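Local coordinates for protein amidase, hydantoinase/carbamoylase family (Paraburkholderia phymatum, PDB 6C0D) that probably hydrolyses N-carbamoyl-L-amino acids, as a zinc-binding homodimeric amidase of the peptidase M20 family, at residues S88-Q93 with V128-D133; N231-T236 with S282-K287. All coordinates share one frame; numbering follows the deposited sequence.

Overall arrangement
Contact 1 and contact 2 lie far apart, with centres about 51 Å from each other and nearest atoms about 29 Å apart, and they share no segment or strand. Contact 1 is core: all its touching residues are buried, and it joins the ends of the parallel strands 83-88 and 125-130 beside the zinc site. Contact 2 is peripheral, its centre about 43 Å from that of the chain, and it pairs the short strand 231-232 antiparallel with strand 283-296 where the second subunit packs. The chemistry follows the place: in contact 1, two main-chain bonds are joined by hydroxyls, carboxylates, a water and a metal ligand; contact 2 has chiefly main-chain bonds and small apolar groups.

Contact 1 of 2, residues S88-Q93 with V128-D133; sequences SHSDTQ and VASWID. With ZN (zinc ion), chain B.
One water ties S90 and D91 to W131. It receives a bond from S90 N at 3.0 Å and donates two, to W131 O at 2.6 Å and to D91 OD1 at 2.8 Å, so three groups fix its position between the segments. Beside it the hydroxyls of S90 and S130 meet tip to tip, OG to OG at 2.7 Å. S90 OG is set between its own N and C (chi1 59°), whereas S130 OG stands anti to its backbone N; the two torsions bring the oxygens together across the gap.

The parallel pairing of strands 83-88 and 125-130 reaches its end here, with S88 opposite S130. S88 N donates to A129 O, and W131 N returns a 2.9 Å bond to S88 O within the carbonyl plane. The same S88 O lies obliquely against W131 CD1 and takes a CA-H contact from S130, while W131 NE1 is hydrogen-bonded to Y192 OH.

D91 OD2 comes within 3.6 Å of D133 OD1, the side chains crossing nearly at a right angle with carboxylate planes 63° apart. E135 N serves D91 OD2, T137 N and S42 OG serve D133 OD1, and F138 N and S139 N serve D133 OD2, consistent with two close carboxylates being tolerated.

H89 directs its ring away from the 128-133 segment. H89 ND1 donates to D91 O at 3.0 Å, only 5° out of the ring plane, and H89 NE2 binds the zinc ion at 2.1 Å. D100, H196 and two waters complete the metal shell. H89-S90-D91 matches the His-x-Asp motif of M20 metallohydrolases. The geometry implies a second shell: the D91 carbonyl fixes the rotation of the metal-bound imidazole, and the bridging water, the S90-S130 hydroxyl pair and the E135 N bond to D91 OD2 hold the D91 loop at the end of strand 125-130.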
ATOM      1  N   SER A  88     -15.362  23.998 -24.512  1.00 17.69           N
ATOM      2  CA  SER A  88     -14.689  23.098 -23.588  1.00 19.62           C
ATOM      3  C   SER A  88     -15.645  22.895 -22.424  1.00 21.10           C
ATOM      4  O   SER A  88     -16.857  22.822 -22.651  1.00 23.10           O
ATOM      5  CB  SER A  88     -13.340  23.666 -23.132  1.00 19.01           C
ATOM      6  OG  SER A  88     -12.592  22.680 -22.445  1.00 20.34           O
ATOM      7  N   HIS A  89     -15.135  22.812 -21.189  1.00 22.90           N
ATOM      8  CA  HIS A  89     -15.982  22.667 -20.008  1.00 22.57           C
ATOM      9  C   HIS A  89     -15.620  23.749 -18.999  1.00 25.63           C
ATOM     10  O   HIS A  89     -14.505  24.259 -18.994  1.00 26.23           O
ATOM     11  CB  HIS A  89     -15.808  21.281 -19.365  1.00 22.81           C
ATOM     12  CG  HIS A  89     -14.400  21.003 -18.933  1.00 28.18           C
ATOM     13  ND1 HIS A  89     -13.982  21.117 -17.623  1.00 30.66           N
ATOM     14  CD2 HIS A  89     -13.302  20.651 -19.649  1.00 22.97           C
ATOM     15  CE1 HIS A  89     -12.694  20.822 -17.545  1.00 27.25           C
ATOM     16  NE2 HIS A  89     -12.258  20.536 -18.761  1.00 26.22           N
ATOM     17  N   SER A  90     -16.553  24.099 -18.114  1.00 25.47           N
ATOM     18  CA  SER A  90     -16.224  25.058 -17.067  1.00 24.84           C
ATOM     19  C   SER A  90     -16.423  24.503 -15.662  1.00 28.62           C
ATOM     20  O   SER A  90     -16.254  25.252 -14.690  1.00 29.83           O
ATOM     21  CB  SER A  90     -17.036  26.353 -17.250  1.00 28.21           C
ATOM     22  OG  SER A  90     -18.434  26.088 -17.215  1.00 29.41           O
ATOM     23  N   ASP A  91     -16.765  23.219 -15.520  1.00 26.78           N
ATOM     24  CA  ASP A  91     -16.770  22.576 -14.218  1.00 29.02           C
ATOM     25  C   ASP A  91     -15.357  22.120 -13.871  1.00 34.64           C
ATOM     26  O   ASP A  91     -14.505  21.936 -14.743  1.00 30.95           O
ATOM     27  CB  ASP A  91     -17.730  21.376 -14.186  1.00 31.04           C
ATOM     28  CG  ASP A  91     -17.276  20.218 -15.093  1.00 32.05           C
ATOM     29  OD1 ASP A  91     -17.122  20.418 -16.318  1.00 30.65           O
ATOM     30  OD2 ASP A  91     -17.082  19.098 -14.583  1.00 34.26           O
ATOM     31  N   THR A  92     -15.115  21.930 -12.581  1.00 35.30           N
ATOM     32  CA  THR A  92     -13.803  21.538 -12.098  1.00 41.18           C
ATOM     33  C   THR A  92     -13.901  20.246 -11.303  1.00 45.72           C
ATOM     34  O   THR A  92     -14.985  19.785 -10.931  1.00 44.41           O
ATOM     35  CB  THR A  92     -13.183  22.619 -11.202  1.00 39.92           C
ATOM     36  OG1 THR A  92     -13.878  22.635  -9.946  1.00 40.73           O
ATOM     37  CG2 THR A  92     -13.265  23.990 -11.863  1.00 38.30           C
ATOM     38  N   GLN A  93     -12.735  19.668 -11.054  1.00 44.22           N
ATOM     39  CA  GLN A  93     -12.562  18.682 -10.001  1.00 51.95           C
ATOM     40  C   GLN A  93     -12.495  19.398  -8.658  1.00 47.29           C
ATOM     41  O   GLN A  93     -12.452  20.629  -8.606  1.00 48.04           O
ATOM     42  CB  GLN A  93     -11.300  17.874 -10.272  1.00 59.27           C
ATOM     43  CG  GLN A  93     -11.574  16.569 -10.959  1.00 72.49           C
ATOM     44  CD  GLN A  93     -10.382  16.087 -11.736  1.00 83.94           C
ATOM     45  OE1 GLN A  93      -9.308  16.688 -11.680  1.00 89.44           O
ATOM     46  NE2 GLN A  93     -10.561  15.003 -12.481  1.00 89.81           N
ATOM     47  N   VAL A 128     -20.752  28.507 -29.337  1.00 16.84           N
ATOM     48  CA  VAL A 128     -19.848  28.405 -28.192  1.00 19.22           C
ATOM     49  C   VAL A 128     -20.463  27.496 -27.137  1.00 20.99           C
ATOM     50  O   VAL A 128     -21.641  27.644 -26.803  1.00 22.56           O
ATOM     51  CB  VAL A 128     -19.550  29.803 -27.595  1.00 18.20           C
ATOM     52  CG1 VAL A 128     -18.577  29.701 -26.434  1.00 18.34           C
ATOM     53  CG2 VAL A 128     -19.007  30.730 -28.680  1.00 21.67           C
ATOM     54  N   ALA A 129     -19.654  26.605 -26.547  1.00 18.76           N
ATOM     55  CA  ALA A 129     -20.203  25.630 -25.606  1.00 21.46           C
ATOM     56  C   ALA A 129     -19.367  25.486 -24.340  1.00 21.34           C
ATOM     57  O   ALA A 129     -18.132  25.503 -24.391  1.00 19.96           O
ATOM     58  CB  ALA A 129     -20.322  24.244 -26.247  1.00 22.29           C
ATOM     59  N   SER A 130     -20.060  25.305 -23.210  1.00 22.25           N
ATOM     60  CA  SER A 130     -19.474  24.739 -21.992  1.00 21.20           C
ATOM     61  C   SER A 130     -20.240  23.458 -21.679  1.00 22.41           C
ATOM     62  O   SER A 130     -21.356  23.514 -21.146  1.00 24.67           O
ATOM     63  CB  SER A 130     -19.534  25.716 -20.816  1.00 25.14           C
ATOM     64  OG  SER A 130     -19.099  25.072 -19.621  1.00 27.80           O
ATOM     65  N   TRP A 131     -19.654  22.308 -22.018  1.00 22.62           N
ATOM     66  CA  TRP A 131     -20.322  21.030 -21.784  1.00 24.10           C
ATOM     67  C   TRP A 131     -20.338  20.710 -20.297  1.00 24.92           C
ATOM     68  O   TRP A 131     -19.297  20.764 -19.638  1.00 28.60           O
ATOM     69  CB  TRP A 131     -19.606  19.904 -22.527  1.00 24.66           C
ATOM     70  CG  TRP A 131     -19.245  20.225 -23.941  1.00 22.25           C
ATOM     71  CD1 TRP A 131     -17.983  20.363 -24.461  1.00 20.65           C
ATOM     72  CD2 TRP A 131     -20.154  20.464 -25.023  1.00 20.94           C
ATOM     73  NE1 TRP A 131     -18.057  20.652 -25.807  1.00 19.84           N
ATOM     74  CE2 TRP A 131     -19.376  20.729 -26.174  1.00 20.77           C
ATOM     75  CE3 TRP A 131     -21.555  20.467 -25.134  1.00 24.97           C
ATOM     76  CZ2 TRP A 131     -19.946  20.993 -27.417  1.00 21.31           C
ATOM     77  CZ3 TRP A 131     -22.125  20.748 -26.369  1.00 24.04           C
ATOM     78  CH2 TRP A 131     -21.321  21.005 -27.494  1.00 20.61           C
ATOM     79  N   ILE A 132     -21.508  20.332 -19.770  1.00 26.09           N
ATOM     80  CA  ILE A 132     -21.625  20.052 -18.338  1.00 28.12           C
ATOM     81  C   ILE A 132     -20.825  18.803 -17.974  1.00 31.05           C
ATOM     82  O   ILE A 132     -20.761  17.832 -18.738  1.00 29.64           O
ATOM     83  CB  ILE A 132     -23.111  19.901 -17.936  1.00 30.00           C
ATOM     84  CG1 ILE A 132     -23.277  19.775 -16.413  1.00 32.32           C
ATOM     85  CG2 ILE A 132     -23.743  18.674 -18.608  1.00 32.24           C
ATOM     86  CD1 ILE A 132     -22.877  21.027 -15.645  1.00 32.14           C
ATOM     87  N   ASP A 133     -20.187  18.843 -16.799  1.00 30.04           N
ATOM     88  CA  ASP A 133     -19.648  17.668 -16.098  1.00 31.71           C
ATOM     89  C   ASP A 133     -18.657  16.853 -16.929  1.00 30.74           C
ATOM     90  O   ASP A 133     -18.673  15.619 -16.921  1.00 35.01           O
ATOM     91  CB  ASP A 133     -20.767  16.761 -15.570  1.00 34.17           C
ATOM     92  CG  ASP A 133     -20.369  16.062 -14.275  1.00 40.32           C
ATOM     93  OD1 ASP A 133     -19.464  16.596 -13.592  1.00 36.46           O
ATOM     94  OD2 ASP A 133     -20.935  14.991 -13.935  1.00 41.71           O
TER
HETATM   95 ZN    ZN B 501     -10.344  19.880 -19.152  0.70 26.97          ZN
HETATM   96  O   HOH W   1     -18.827  22.284 -17.613  1.00 26.30           O
HETATM   97  O   HOH W   2      -9.791  18.182 -18.029  1.00 35.17           O
HETATM   98  O   HOH W   3     -10.953  18.553 -20.871  1.00 28.61           O

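Contact 2 of 2, residues N231-T236 with S282-K287. With EDO (1,2-ethanediol), chain F.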
ATOM      1  N   ASN A 231       3.207 -16.104   5.974  1.00 21.92           N
ATOM      2  CA  ASN A 231       4.147 -16.854   6.807  1.00 20.42           C
ATOM      3  C   ASN A 231       4.800 -15.900   7.798  1.00 21.97           C
ATOM      4  O   ASN A 231       4.845 -14.686   7.593  1.00 19.74           O
ATOM      5  CB  ASN A 231       5.251 -17.540   5.988  1.00 20.34           C
ATOM      6  CG  ASN A 231       4.873 -18.919   5.476  1.00 27.78           C
ATOM      7  OD1 ASN A 231       4.862 -19.150   4.262  1.00 29.80           O
ATOM      8  ND2 ASN A 231       4.633 -19.864   6.395  1.00 26.44           N
ATOM      9  N   HIS A 232       5.309 -16.474   8.879  1.00 20.66           N
ATOM     10  CA  HIS A 232       6.066 -15.703   9.857  1.00 20.34           C
ATOM     11  C   HIS A 232       7.395 -15.286   9.232  1.00 18.52           C
ATOM     12  O   HIS A 232       8.146 -16.137   8.744  1.00 20.46           O
ATOM     13  CB  HIS A 232       6.268 -16.566  11.101  1.00 21.30           C
ATOM     14  CG  HIS A 232       6.887 -15.845  12.261  1.00 27.62           C
ATOM     15  ND1 HIS A 232       8.137 -15.269  12.199  1.00 27.44           N
ATOM     16  CD2 HIS A 232       6.445 -15.646  13.528  1.00 32.96           C
ATOM     17  CE1 HIS A 232       8.427 -14.718  13.367  1.00 31.66           C
ATOM     18  NE2 HIS A 232       7.415 -14.929  14.192  1.00 31.77           N
ATOM     19  N   ALA A 233       7.682 -13.978   9.225  1.00 20.62           N
ATOM     20  CA  ALA A 233       8.850 -13.473   8.509  1.00 18.30           C
ATOM     21  C   ALA A 233      10.175 -13.828   9.176  1.00 21.79           C
ATOM     22  O   ALA A 233      11.228 -13.627   8.555  1.00 20.72           O
ATOM     23  CB  ALA A 233       8.767 -11.954   8.361  1.00 20.01           C
ATOM     24  N   GLY A 234      10.155 -14.295  10.418  1.00 21.34           N
ATOM     25  CA  GLY A 234      11.378 -14.668  11.112  1.00 20.68           C
ATOM     26  C   GLY A 234      11.653 -16.160  11.032  1.00 22.89           C
ATOM     27  O   GLY A 234      12.790 -16.590  10.835  1.00 22.87           O
ATOM     28  N   THR A 235      10.614 -16.976  11.164  1.00 21.75           N
ATOM     29  CA  THR A 235      10.830 -18.406  11.287  1.00 22.43           C
ATOM     30  C   THR A 235      10.786 -19.141   9.954  1.00 24.06           C
ATOM     31  O   THR A 235      11.240 -20.289   9.891  1.00 23.37           O
ATOM     32  CB  THR A 235       9.784 -19.007  12.231  1.00 26.45           C
ATOM     33  OG1 THR A 235       8.490 -18.765  11.692  1.00 29.65           O
ATOM     34  CG2 THR A 235       9.837 -18.328  13.583  1.00 20.29           C
ATOM     35  N   THR A 236      10.260 -18.515   8.891  1.00 19.11           N
ATOM     36  CA  THR A 236      10.078 -19.193   7.608  1.00 23.93           C
ATOM     37  C   THR A 236      11.320 -19.054   6.731  1.00 22.70           C
ATOM     38  O   THR A 236      11.631 -17.934   6.295  1.00 20.97           O
ATOM     39  CB  THR A 236       8.869 -18.630   6.874  1.00 20.88           C
ATOM     40  OG1 THR A 236       7.727 -18.727   7.729  1.00 22.36           O
ATOM     41  CG2 THR A 236       8.608 -19.450   5.583  1.00 21.24           C
ATOM     42  N   SER A 282       6.453  -8.261  10.249  1.00 22.39           N
ATOM     43  CA  SER A 282       6.869  -9.625  10.557  1.00 21.64           C
ATOM     44  C   SER A 282       6.025 -10.697   9.869  1.00 21.52           C
ATOM     45  O   SER A 282       6.048 -11.857  10.296  1.00 21.88           O
ATOM     46  CB  SER A 282       6.861  -9.847  12.068  1.00 25.31           C
ATOM     47  OG  SER A 282       7.832  -9.020  12.690  1.00 25.96           O
ATOM     48  N   VAL A 283       5.299 -10.345   8.812  1.00 20.93           N
ATOM     49  CA  VAL A 283       4.493 -11.314   8.071  1.00 19.34           C
ATOM     50  C   VAL A 283       4.864 -11.263   6.591  1.00 18.51           C
ATOM     51  O   VAL A 283       4.710 -10.222   5.941  1.00 21.78           O
ATOM     52  CB  VAL A 283       2.988 -11.052   8.254  1.00 25.11           C
ATOM     53  CG1 VAL A 283       2.179 -12.128   7.534  1.00 20.72           C
ATOM     54  CG2 VAL A 283       2.635 -10.988   9.756  1.00 25.87           C
ATOM     55  N   VAL A 284       5.348 -12.384   6.062  1.00 20.42           N
ATOM     56  CA  VAL A 284       5.500 -12.567   4.620  1.00 17.38           C
ATOM     57  C   VAL A 284       4.121 -12.381   3.988  1.00 17.53           C
ATOM     58  O   VAL A 284       3.184 -13.093   4.373  1.00 20.13           O
ATOM     59  CB  VAL A 284       6.066 -13.964   4.303  1.00 17.71           C
ATOM     60  CG1 VAL A 284       6.260 -14.130   2.793  1.00 20.78           C
ATOM     61  CG2 VAL A 284       7.364 -14.222   5.096  1.00 20.19           C
ATOM     62  N   PRO A 285       3.945 -11.437   3.057  1.00 18.62           N
ATOM     63  CA  PRO A 285       2.608 -11.177   2.489  1.00 17.83           C
ATOM     64  C   PRO A 285       2.075 -12.387   1.735  1.00 20.15           C
ATOM     65  O   PRO A 285       2.742 -12.922   0.851  1.00 18.86           O
ATOM     66  CB  PRO A 285       2.843  -9.999   1.529  1.00 20.57           C
ATOM     67  CG  PRO A 285       4.162  -9.395   1.920  1.00 21.61           C
ATOM     68  CD  PRO A 285       4.973 -10.510   2.554  1.00 16.92           C
ATOM     69  N   GLY A 286       0.843 -12.781   2.056  1.00 18.66           N
ATOM     70  CA  GLY A 286       0.201 -13.878   1.350  1.00 21.71           C
ATOM     71  C   GLY A 286      -0.588 -13.455   0.121  1.00 23.68           C
ATOM     72  O   GLY A 286      -0.944 -14.289  -0.725  1.00 22.66           O
ATOM     73  N   LYS A 287      -0.881 -12.162   0.023  1.00 18.73           N
ATOM     74  CA  LYS A 287      -1.570 -11.588  -1.128  1.00 18.37           C
ATOM     75  C   LYS A 287      -0.995 -10.212  -1.412  1.00 20.97           C
ATOM     76  O   LYS A 287      -0.499  -9.533  -0.510  1.00 20.64           O
ATOM     77  CB  LYS A 287      -3.086 -11.459  -0.908  1.00 20.28           C
ATOM     78  CG  LYS A 287      -3.814 -12.788  -0.721  1.00 29.99           C
ATOM     79  CD  LYS A 287      -5.317 -12.572  -0.509  1.00 36.41           C
ATOM     80  CE  LYS A 287      -6.044 -13.903  -0.314  1.00 54.54           C
ATOM     81  NZ  LYS A 287      -7.490 -13.723   0.034  1.00 61.36           N
TER
HETATM   82  C1  EDO F 505      15.102 -18.805  10.952  1.00 32.76           C
HETATM   83  O1  EDO F 505      15.400 -17.385  10.898  1.00 26.96           O
HETATM   84  C2  EDO F 505      14.745 -19.375   9.578  1.00 42.95           C
HETATM   85  O2  EDO F 505      15.928 -19.695   8.835  1.00 34.71           O
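A233 N donates to S282 O at 2.9 Å in a nearly straight bond (166° at the hydrogen), although the donor sits well above the carbonyl plane. Next along the ladder, V284 N donates to N231 O at 2.8 Å. The return bond, N231 N to V284 O at 3.4 Å, is weak. N231 and V284 thus form an antiparallel hydrogen-bonded pair, and H232 and V283 the adjoining non-hydrogen-bonded one.

V284 CG2, anti to its carbonyl carbon, reaches across to N231 CB at 4.0 Å and lies 4.2 Å from A233 CB.

At the end of the strand, H232 O accepts twice, from T236 N and from T236 OG1, the latter at 2.8 Å. H232 ND1 accepts G234 N at 2.9 Å, close to the ring plane, which helps fix the ring's rotation, with T235 CG2 over one face. R241 NH2 serves both A233 O and T236 O, Q229 NE2 serves N231 OD1, and a 1,2-ethanediol donates to G234 O. S282 OG is hydrogen-bonded to Q293 NE2 of the second subunit; A233 packs on T270 and T235 on G200 of that subunit. The arrangement is a short antiparallel strand pair running into a single helical (alpha) turn, 232-236, at a subunit interface of this M20-family homodimer.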